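Local coordinates for putative peptide ABC-transport system periplasmic peptide-binding protein (Campylobacter jejuni, PDB 4OEV) that binds nickel(II) outside the cytoplasm as the solute-binding component of an ABC-type importer, and belongs to a family generally linked to peptide transport, at residues I15-P20 with F153-I158; W73-K78 with K140-N145; A261-V266 with K298-D303. All coordinates share one frame; numbering follows the deposited sequence.

Interaction 1 of 3, residues I15-P20 with F153-I158; sequences IARINP and FNQNPI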
loop_
_atom_site.group_PDB
_atom_site.type_symbol
_atom_site.label_atom_id
_atom_site.label_comp_id
_atom_site.label_asym_id
_atom_site.label_seq_id
_atom_site.Cartn_x
_atom_site.Cartn_y
_atom_site.Cartn_z
ATOM N N ILE A 15 0.616 5.091 -12.189
ATOM C CA ILE A 15 1.929 4.452 -12.273
ATOM C C ILE A 15 2.532 4.709 -13.651
ATOM O O ILE A 15 1.816 4.662 -14.673
ATOM C CB ILE A 15 1.824 2.953 -11.978
ATOM C CG1 ILE A 15 3.213 2.290 -12.038
ATOM C CG2 ILE A 15 0.877 2.226 -13.003
ATOM C CD1 ILE A 15 3.236 0.989 -11.290
ATOM N N ALA A 16 3.831 5.006 -13.705
ATOM C CA ALA A 16 4.457 5.308 -14.999
ATOM C C ALA A 16 4.735 4.070 -15.844
ATOM O O ALA A 16 4.952 4.188 -17.043
ATOM C CB ALA A 16 5.751 6.074 -14.815
ATOM N N ARG A 17 4.785 2.894 -15.235
ATOM C CA ARG A 17 5.053 1.669 -16.024
ATOM C C ARG A 17 3.980 0.658 -15.659
ATOM O O ARG A 17 3.892 0.218 -14.501
ATOM C CB ARG A 17 6.461 1.125 -15.735
ATOM C CG ARG A 17 7.592 1.996 -16.230
ATOM C CD ARG A 17 8.955 1.438 -15.799
ATOM N NE ARG A 17 9.228 1.680 -14.390
ATOM C CZ ARG A 17 10.354 1.335 -13.768
ATOM N NH1 ARG A 17 11.336 0.706 -14.405
ATOM N NH2 ARG A 17 10.506 1.616 -12.496
ATOM N N ILE A 18 3.076 0.376 -16.598
ATOM C CA ILE A 18 1.998 -0.543 -16.297
ATOM C C ILE A 18 2.529 -1.945 -16.492
ATOM O O ILE A 18 2.246 -2.614 -17.487
ATOM C CB ILE A 18 0.727 -0.278 -17.149
ATOM C CG1 ILE A 18 0.230 1.168 -16.923
ATOM C CG2 ILE A 18 -0.391 -1.245 -16.734
ATOM C CD1 ILE A 18 -0.909 1.606 -17.882
ATOM N N ASN A 19 3.267 -2.390 -15.491
ATOM C CA ASN A 19 4.024 -3.629 -15.565
ATOM C C ASN A 19 4.116 -4.167 -14.150
ATOM O O ASN A 19 4.615 -3.476 -13.262
ATOM C CB ASN A 19 5.393 -3.336 -16.172
ATOM C CG ASN A 19 6.289 -4.537 -16.242
ATOM O OD1 ASN A 19 6.131 -5.522 -15.522
ATOM N ND2 ASN A 19 7.238 -4.470 -17.140
ATOM N N PRO A 20 3.575 -5.371 -13.926
ATOM C CA PRO A 20 3.597 -6.015 -12.605
ATOM C C PRO A 20 4.982 -5.954 -11.897
ATOM O O PRO A 20 5.009 -5.836 -10.681
ATOM C CB PRO A 20 3.205 -7.463 -12.924
ATOM C CG PRO A 20 2.402 -7.361 -14.182
ATOM C CD PRO A 20 2.752 -6.111 -14.900
ATOM N N PHE A 153 6.738 -1.550 -24.037
ATOM C CA PHE A 153 5.728 -2.385 -23.386
ATOM C C PHE A 153 5.071 -1.725 -22.200
ATOM O O PHE A 153 3.856 -1.817 -22.034
ATOM C CB PHE A 153 6.368 -3.664 -22.881
ATOM C CG PHE A 153 5.411 -4.619 -22.219
ATOM C CD1 PHE A 153 5.229 -4.626 -20.847
ATOM C CD2 PHE A 153 4.733 -5.565 -22.993
ATOM C CE1 PHE A 153 4.360 -5.522 -20.252
ATOM C CE2 PHE A 153 3.869 -6.464 -22.409
ATOM C CZ PHE A 153 3.681 -6.455 -21.041
ATOM N N ASN A 154 5.882 -1.075 -21.356
ATOM C CA ASN A 154 5.381 -0.525 -20.119
ATOM C C ASN A 154 4.324 0.538 -20.341
ATOM O O ASN A 154 3.585 0.867 -19.423
ATOM C CB ASN A 154 6.535 0.040 -19.265
ATOM C CG ASN A 154 7.522 -1.024 -18.862
ATOM O OD1 ASN A 154 7.171 -2.195 -18.790
ATOM N ND2 ASN A 154 8.767 -0.626 -18.591
ATOM N N GLN A 155 4.263 1.102 -21.544
ATOM C CA GLN A 155 3.195 2.056 -21.850
ATOM C C GLN A 155 2.216 1.483 -22.885
ATOM O O GLN A 155 1.315 2.179 -23.318
ATOM C CB GLN A 155 3.776 3.380 -22.352
ATOM C CG GLN A 155 4.599 4.172 -21.312
ATOM C CD GLN A 155 5.988 3.579 -21.091
ATOM O OE1 GLN A 155 6.631 3.116 -22.031
ATOM N NE2 GLN A 155 6.449 3.595 -19.853
ATOM N N ASN A 156 2.417 0.222 -23.276
ATOM C CA ASN A 156 1.527 -0.512 -24.206
ATOM C C ASN A 156 1.366 -1.949 -23.724
ATOM O O ASN A 156 1.638 -2.883 -24.479
ATOM C CB ASN A 156 2.105 -0.531 -25.624
ATOM C CG ASN A 156 2.215 0.846 -26.237
ATOM O OD1 ASN A 156 1.344 1.267 -27.004
ATOM N ND2 ASN A 156 3.287 1.566 -25.896
ATOM N N PRO A 157 0.925 -2.142 -22.464
ATOM C CA PRO A 157 1.011 -3.459 -21.822
ATOM C C PRO A 157 0.089 -4.487 -22.474
ATOM O O PRO A 157 -1.036 -4.148 -22.848
ATOM C CB PRO A 157 0.581 -3.167 -20.380
ATOM C CG PRO A 157 -0.378 -2.038 -20.518
ATOM C CD PRO A 157 0.182 -1.177 -21.633
ATOM N N ILE A 158 0.583 -5.718 -22.626
ATOM C CA ILE A 158 -0.237 -6.840 -23.045
ATOM C C ILE A 158 -0.329 -7.800 -21.847
ATOM O O ILE A 158 0.706 -8.184 -21.290
ATOM C CB ILE A 158 0.366 -7.559 -24.281
ATOM C CG1 ILE A 158 0.244 -6.701 -25.546
ATOM C CG2 ILE A 158 -0.287 -8.902 -24.473
ATOM C CD1 ILE A 158 -1.208 -6.492 -26.028
#
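Three hydrogen bonds join the loop I15-P20, which follows strand 6-11, to F153-I158, where a 3-10 turn runs out into the approach to strand 163-169; both strands belong to one four-stranded mixed sheet. The backbone bond is central: I18 N gives its hydrogen to N154 O at 2.9 Å, arriving in the carbonyl plane on a lone pair. Beside it, the Q155 side chain, bent at chi2, curls back so that NE2 reaches A16 O at 3.2 Å. The third bond is between side chains. N19 carries CG anti to its backbone N (chi1 177°), and its ND2 meets N154 OD1 at 2.8 Å in a nearly straight bond, 169° at the hydrogen. The two amides are turned 56° against each other; OD1 lies almost in the plane of the N19 amide, whereas ND2 stands above the N154 carbonyl plane. Both amides are held at their other ends too, N19 OD1 by A21 N and N154 ND2 by L148 O.

Packing fills in around these bonds. R17 and N154 run side by side in the same direction, with R17 CD 3.5 Å from N154 ND2. I18 crosses P157 obliquely in apolar contact, CG2 to CG at 3.9 Å, and also packs against W168 of strand 163-169 and I30 of helix 30-33. Its side chain is about 9 Å from that of N31, a Mg(2+) site in another structure of this protein. The I18 carbonyl O, 3.4 Å from P157 CB, is buried with no polar partner in the model.

With both ends of N19 and N154 engaged, the amide flips are set, and all three bonds across the contact run between uncharged amide and peptide groups.

Interaction 2 of 3, residues W73-K78 with K140-N145; sequences WHDGVK and KHLLEN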
loop_
_atom_site.group_PDB
_atom_site.type_symbol
_atom_site.label_atom_id
_atom_site.label_comp_id
_atom_site.label_asym_id
_atom_site.label_seq_id
_atom_site.Cartn_x
_atom_site.Cartn_y
_atom_site.Cartn_z
ATOM N N TRP A 73 -3.242 -14.453 -23.741
ATOM C CA TRP A 73 -2.771 -13.072 -23.642
ATOM C C TRP A 73 -3.645 -12.207 -24.549
ATOM O O TRP A 73 -4.289 -12.719 -25.438
ATOM C CB TRP A 73 -1.312 -12.945 -24.087
ATOM C CG TRP A 73 -0.315 -13.650 -23.221
ATOM C CD1 TRP A 73 0.325 -14.840 -23.480
ATOM C CD2 TRP A 73 0.161 -13.203 -21.953
ATOM N NE1 TRP A 73 1.174 -15.153 -22.441
ATOM C CE2 TRP A 73 1.094 -14.167 -21.492
ATOM C CE3 TRP A 73 -0.116 -12.081 -21.154
ATOM C CZ2 TRP A 73 1.760 -14.037 -20.271
ATOM C CZ3 TRP A 73 0.553 -11.946 -19.933
ATOM C CH2 TRP A 73 1.457 -12.914 -19.491
ATOM N N HIS A 74 -3.627 -10.895 -24.359
ATOM C CA HIS A 74 -4.454 -9.989 -25.137
ATOM C C HIS A 74 -4.113 -9.972 -26.630
ATOM O O HIS A 74 -4.903 -9.458 -27.424
ATOM C CB HIS A 74 -4.365 -8.580 -24.547
ATOM C CG HIS A 74 -4.924 -8.492 -23.165
ATOM N ND1 HIS A 74 -4.598 -7.482 -22.274
ATOM C CD2 HIS A 74 -5.791 -9.305 -22.513
ATOM C CE1 HIS A 74 -5.233 -7.688 -21.136
ATOM N NE2 HIS A 74 -5.968 -8.781 -21.255
ATOM N N ASP A 75 -2.965 -10.544 -27.015
ATOM C CA ASP A 75 -2.574 -10.540 -28.428
ATOM C C ASP A 75 -2.812 -11.885 -29.120
ATOM O O ASP A 75 -2.334 -12.099 -30.232
ATOM C CB ASP A 75 -1.110 -10.101 -28.610
ATOM C CG ASP A 75 -0.113 -11.044 -27.966
ATOM O OD1 ASP A 75 -0.532 -12.015 -27.294
ATOM O OD2 ASP A 75 1.102 -10.744 -28.066
ATOM N N GLY A 76 -3.495 -12.802 -28.440
ATOM C CA GLY A 76 -3.895 -14.056 -29.055
ATOM C C GLY A 76 -3.007 -15.218 -28.673
ATOM O O GLY A 76 -3.438 -16.368 -28.749
ATOM N N VAL A 77 -1.786 -14.927 -28.210
ATOM C CA VAL A 77 -0.835 -15.992 -27.896
ATOM C C VAL A 77 -1.292 -16.713 -26.627
ATOM O O VAL A 77 -1.842 -16.083 -25.718
ATOM C CB VAL A 77 0.578 -15.406 -27.734
ATOM C CG1 VAL A 77 1.575 -16.448 -27.309
ATOM C CG2 VAL A 77 1.004 -14.678 -29.006
ATOM N N LYS A 78 -1.110 -18.021 -26.560
ATOM C CA LYS A 78 -1.523 -18.785 -25.388
ATOM C C LYS A 78 -0.619 -18.452 -24.183
ATOM O O LYS A 78 0.560 -18.113 -24.350
ATOM C CB LYS A 78 -1.443 -20.287 -25.647
ATOM C CG LYS A 78 -2.286 -20.841 -26.822
ATOM C CD LYS A 78 -2.010 -22.330 -26.960
ATOM C CE LYS A 78 -2.616 -22.889 -28.239
ATOM N NZ LYS A 78 -2.263 -24.312 -28.502
ATOM N N LYS A 140 6.413 -13.717 -21.857
ATOM C CA LYS A 140 7.740 -14.079 -22.362
ATOM C C LYS A 140 7.918 -13.720 -23.829
ATOM O O LYS A 140 8.911 -13.104 -24.198
ATOM C CB LYS A 140 7.986 -15.560 -22.141
ATOM C CG LYS A 140 9.302 -16.082 -22.706
ATOM C CD LYS A 140 9.577 -17.448 -22.153
ATOM C CE LYS A 140 10.918 -18.015 -22.618
ATOM N NZ LYS A 140 10.834 -18.450 -24.035
ATOM N N HIS A 141 6.924 -14.040 -24.663
ATOM C CA HIS A 141 7.102 -13.888 -26.108
ATOM C C HIS A 141 7.261 -12.442 -26.564
ATOM O O HIS A 141 7.657 -12.218 -27.725
ATOM C CB HIS A 141 5.927 -14.540 -26.879
ATOM C CG HIS A 141 4.636 -13.802 -26.744
ATOM N ND1 HIS A 141 3.712 -14.101 -25.767
ATOM C CD2 HIS A 141 4.111 -12.774 -27.456
ATOM C CE1 HIS A 141 2.671 -13.287 -25.880
ATOM N NE2 HIS A 141 2.891 -12.466 -26.893
ATOM N N LEU A 142 6.892 -11.488 -25.693
ATOM C CA LEU A 142 7.032 -10.044 -25.957
ATOM C C LEU A 142 8.202 -9.341 -25.214
ATOM O O LEU A 142 8.676 -8.303 -25.669
ATOM C CB LEU A 142 5.744 -9.285 -25.568
ATOM C CG LEU A 142 4.484 -9.652 -26.379
ATOM C CD1 LEU A 142 3.234 -9.086 -25.730
ATOM C CD2 LEU A 142 4.588 -9.180 -27.828
ATOM N N LEU A 143 8.677 -9.920 -24.114
ATOM C CA LEU A 143 9.643 -9.241 -23.242
ATOM C C LEU A 143 10.982 -9.995 -23.078
ATOM O O LEU A 143 11.935 -9.468 -22.471
ATOM C CB LEU A 143 8.988 -9.014 -21.878
ATOM C CG LEU A 143 7.831 -8.000 -21.803
ATOM C CD1 LEU A 143 7.057 -8.156 -20.483
ATOM C CD2 LEU A 143 8.362 -6.551 -21.847
ATOM N N GLU A 144 11.081 -11.215 -23.620
ATOM C CA GLU A 144 12.275 -12.006 -23.322
ATOM C C GLU A 144 13.515 -11.335 -23.894
ATOM O O GLU A 144 14.590 -11.464 -23.318
ATOM C CB GLU A 144 12.133 -13.437 -23.820
ATOM C CG GLU A 144 12.170 -13.592 -25.313
ATOM C CD GLU A 144 11.805 -15.004 -25.731
ATOM O OE1 GLU A 144 12.278 -15.936 -25.046
ATOM O OE2 GLU A 144 11.040 -15.181 -26.717
ATOM N N ASN A 145 13.362 -10.536 -24.945
ATOM C CA ASN A 145 14.485 -9.762 -25.479
ATOM C C ASN A 145 14.410 -8.265 -25.193
ATOM O O ASN A 145 15.099 -7.463 -25.832
ATOM C CB ASN A 145 14.610 -9.991 -26.978
ATOM C CG ASN A 145 15.091 -11.377 -27.295
ATOM O OD1 ASN A 145 15.870 -11.944 -26.534
ATOM N ND2 ASN A 145 14.644 -11.936 -28.426
#
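A His-carboxylate hydrogen bond, with D75 inside a type I beta turn from W73 to G76, joins the loop before helix 81-92 to the short helix 140-143. H141 gives its NE2 hydrogen to D75 OD2 at 2.7 Å, 166° at the hydrogen. The side chains meet tip to tip: OD2 uses its syn lone pair and lies near the imidazole plane, while carboxylate and ring are turned 31° from each other. D75 CG sits in the crowded position between backbone N and carbonyl carbon (chi1 63°), which lets OD1 also take the hydrogen of V77 N at 3.3 Å, an Asx turn. The turn itself is tied by G76 N to W73 O, and the negative carboxylate would be expected to favour a protonated imidazole. The contact is surface packing away from the nickel and oxalate sites.

Ring contacts line one face and the edge of the imidazole. Its edge points at the five-membered ring of W73 in a T-shaped (edge-to-face) arrangement, centroids 5.2 Å apart, with CE1 over the indole face. The indole NE1 is turned elsewhere, to D83 of helix 81-92, and the same aspartate takes the hydrogen of K140 N, so one acidic residue serves both segments. V77 covers one face of the histidine in a CH-pi contact, its CG1 standing over the ring but offset toward the rim.

L142 adds a further contact to the carboxylate. It comes tip to tip with D75, its CD1 3.6 Å from D75 OD2, and it also packs on I158. Over the imidazole, V77 CB lies 3.5 Å from H141 CE1, and V77 CG1 is equally near H141 ND1.

Interaction 3 of 3, residues A261-V266 with K298-D303; sequences ALNYAV and KIYKYD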
loop_
_atom_site.group_PDB
_atom_site.type_symbol
_atom_site.label_atom_id
_atom_site.label_comp_id
_atom_site.label_asym_id
_atom_site.label_seq_id
_atom_site.Cartn_x
_atom_site.Cartn_y
_atom_site.Cartn_z
ATOM N N ALA A 261 8.743 11.003 23.509
ATOM C CA ALA A 261 8.039 12.175 24.038
ATOM C C ALA A 261 6.964 12.654 23.048
ATOM O O ALA A 261 5.832 12.966 23.452
ATOM C CB ALA A 261 9.022 13.259 24.360
ATOM N N LEU A 262 7.307 12.717 21.761
ATOM C CA LEU A 262 6.345 13.162 20.758
ATOM C C LEU A 262 5.146 12.210 20.657
ATOM O O LEU A 262 4.009 12.640 20.425
ATOM C CB LEU A 262 7.026 13.306 19.402
ATOM C CG LEU A 262 8.131 14.357 19.454
ATOM C CD1 LEU A 262 8.887 14.359 18.211
ATOM C CD2 LEU A 262 7.531 15.768 19.667
ATOM N N ASN A 263 5.385 10.925 20.876
ATOM C CA ASN A 263 4.276 9.973 20.934
ATOM C C ASN A 263 3.355 10.253 22.136
ATOM O O ASN A 263 2.142 10.294 21.975
ATOM C CB ASN A 263 4.796 8.563 20.986
ATOM C CG ASN A 263 4.953 7.970 19.589
ATOM O OD1 ASN A 263 3.992 7.437 19.030
ATOM N ND2 ASN A 263 6.138 8.110 19.011
ATOM N N TYR A 264 3.931 10.479 23.319
ATOM C CA TYR A 264 3.133 10.760 24.532
ATOM C C TYR A 264 2.373 12.078 24.432
ATOM O O TYR A 264 1.397 12.324 25.185
ATOM C CB TYR A 264 4.027 10.781 25.790
ATOM C CG TYR A 264 4.413 9.406 26.315
ATOM C CD1 TYR A 264 3.450 8.526 26.784
ATOM C CD2 TYR A 264 5.743 9.000 26.358
ATOM C CE1 TYR A 264 3.800 7.266 27.263
ATOM C CE2 TYR A 264 6.100 7.766 26.840
ATOM C CZ TYR A 264 5.120 6.893 27.292
ATOM O OH TYR A 264 5.466 5.632 27.746
ATOM N N ALA A 265 2.796 12.928 23.500
ATOM C CA ALA A 265 2.237 14.258 23.376
ATOM C C ALA A 265 0.905 14.298 22.623
ATOM O O ALA A 265 0.158 15.268 22.734
ATOM C CB ALA A 265 3.229 15.161 22.680
ATOM N N VAL A 266 0.632 13.280 21.823
ATOM C CA VAL A 266 -0.529 13.337 20.927
ATOM C C VAL A 266 -1.759 12.622 21.509
ATOM O O VAL A 266 -1.697 11.442 21.852
ATOM C CB VAL A 266 -0.182 12.699 19.531
ATOM C CG1 VAL A 266 -1.432 12.767 18.598
ATOM C CG2 VAL A 266 0.997 13.426 18.882
ATOM N N LYS A 298 2.354 -3.084 24.318
ATOM C CA LYS A 298 2.514 -1.818 25.014
ATOM C C LYS A 298 2.117 -0.653 24.107
ATOM O O LYS A 298 2.189 -0.769 22.895
ATOM C CB LYS A 298 3.969 -1.650 25.469
ATOM C CG LYS A 298 4.352 -2.416 26.748
ATOM C CD LYS A 298 5.848 -2.197 27.003
ATOM C CE LYS A 298 6.399 -2.916 28.219
ATOM N NZ LYS A 298 7.904 -2.718 28.207
ATOM N N ILE A 299 1.649 0.449 24.692
ATOM C CA ILE A 299 1.373 1.643 23.903
ATOM C C ILE A 299 1.818 2.915 24.605
ATOM O O ILE A 299 2.008 2.944 25.834
ATOM C CB ILE A 299 -0.142 1.814 23.534
ATOM C CG1 ILE A 299 -0.951 2.267 24.755
ATOM C CG2 ILE A 299 -0.691 0.576 22.855
ATOM C CD1 ILE A 299 -2.368 2.661 24.439
ATOM N N TYR A 300 1.922 3.970 23.801
ATOM C CA TYR A 300 2.163 5.299 24.316
ATOM C C TYR A 300 0.808 5.955 24.586
ATOM O O TYR A 300 0.204 6.514 23.664
ATOM C CB TYR A 300 2.991 6.138 23.311
ATOM C CG TYR A 300 4.395 5.584 23.153
ATOM C CD1 TYR A 300 5.382 5.874 24.101
ATOM C CD2 TYR A 300 4.728 4.742 22.086
ATOM C CE1 TYR A 300 6.666 5.366 23.993
ATOM C CE2 TYR A 300 6.038 4.222 21.960
ATOM C CZ TYR A 300 6.996 4.537 22.928
ATOM O OH TYR A 300 8.304 4.051 22.852
ATOM N N LYS A 301 0.311 5.863 25.825
ATOM C CA LYS A 301 -0.913 6.602 26.192
ATOM C C LYS A 301 -0.687 8.102 26.063
ATOM O O LYS A 301 0.429 8.581 26.215
ATOM C CB LYS A 301 -1.348 6.316 27.614
ATOM C CG LYS A 301 -1.947 4.965 27.846
ATOM C CD LYS A 301 -2.716 4.956 29.189
ATOM C CE LYS A 301 -1.915 5.599 30.336
ATOM N NZ LYS A 301 -2.625 5.502 31.658
ATOM N N TYR A 302 -1.748 8.860 25.836
ATOM C CA TYR A 302 -1.636 10.309 25.813
ATOM C C TYR A 302 -1.233 10.802 27.205
ATOM O O TYR A 302 -1.999 10.667 28.142
ATOM C CB TYR A 302 -2.963 10.933 25.373
ATOM C CG TYR A 302 -3.038 12.431 25.559
ATOM C CD1 TYR A 302 -2.142 13.269 24.930
ATOM C CD2 TYR A 302 -4.024 13.001 26.343
ATOM C CE1 TYR A 302 -2.213 14.643 25.087
ATOM C CE2 TYR A 302 -4.115 14.374 26.494
ATOM C CZ TYR A 302 -3.205 15.188 25.857
ATOM O OH TYR A 302 -3.281 16.555 26.019
ATOM N N ASP A 303 -0.034 11.369 27.341
ATOM C CA ASP A 303 0.494 11.804 28.656
ATOM C C ASP A 303 1.514 12.941 28.455
ATOM O O ASP A 303 2.735 12.704 28.340
ATOM C CB ASP A 303 1.147 10.617 29.372
ATOM C CG ASP A 303 1.420 10.862 30.834
ATOM O OD1 ASP A 303 1.450 12.026 31.312
ATOM O OD2 ASP A 303 1.636 9.839 31.513
HETATM O O HOH W 1 -0.636 8.913 22.251
#
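Y264 and Y300 meet almost at right angles, in a T-shaped (edge-to-face) pair with planes 81° apart. The edge of Y300 points into the face of Y264: CD1 stands over its rim, 3.4 Å from Y264 CZ, and the centroids are 5.0 Å apart. On the face of Y300, N263 lays its CB in a CH-pi contact, 4.2 Å from the ring centroid, while its ND2 bonds to R259 O and F454 O. The Y300 hydroxyl is bound to Y449 O, and its ring stacks on that of Y449. At the edge of the Y264 ring, near its plane, comes K301 O, 3.1 Å from CD1. Y302 sets its own edge against the backbone of A265, with CE1 3.4 Å from A265 O.

A water sits within hydrogen-bonding distance of V266 O (2.8 Å) and Y300 O (2.9 Å), with more acceptors near it than it has protons. Backbone polarity joins the two segments directly. D303 N gives its hydrogen to Y264 O at 2.8 Å on a lone pair. D303 thus links two helices: its backbone N holds Y264 O of helix 256-265 while, as N-cap, its carboxylate caps K306 N of helix 304-313.

From the N terminus, the loop after strand 6-11 enters interaction 1 first, and its partner comes only at 153-158, which closes a loop of 132 intervening residues. Interaction 2 is nested inside that loop, and the two contacts touch: F153 packs on L143, and I158 on L142 and H74. Together they bind the loop after strand 6-11 and the turn before helix 81-92 to helix 140-143 and the loop that leads from it to strand 163-169. Interaction 3 follows in series, closing a short loop between helix 256-265 and the start of helix 304-313. It lies on the opposite side of the chain's centre, its centre about 44 Å from that of interaction 1 and 54 Å from that of interaction 2.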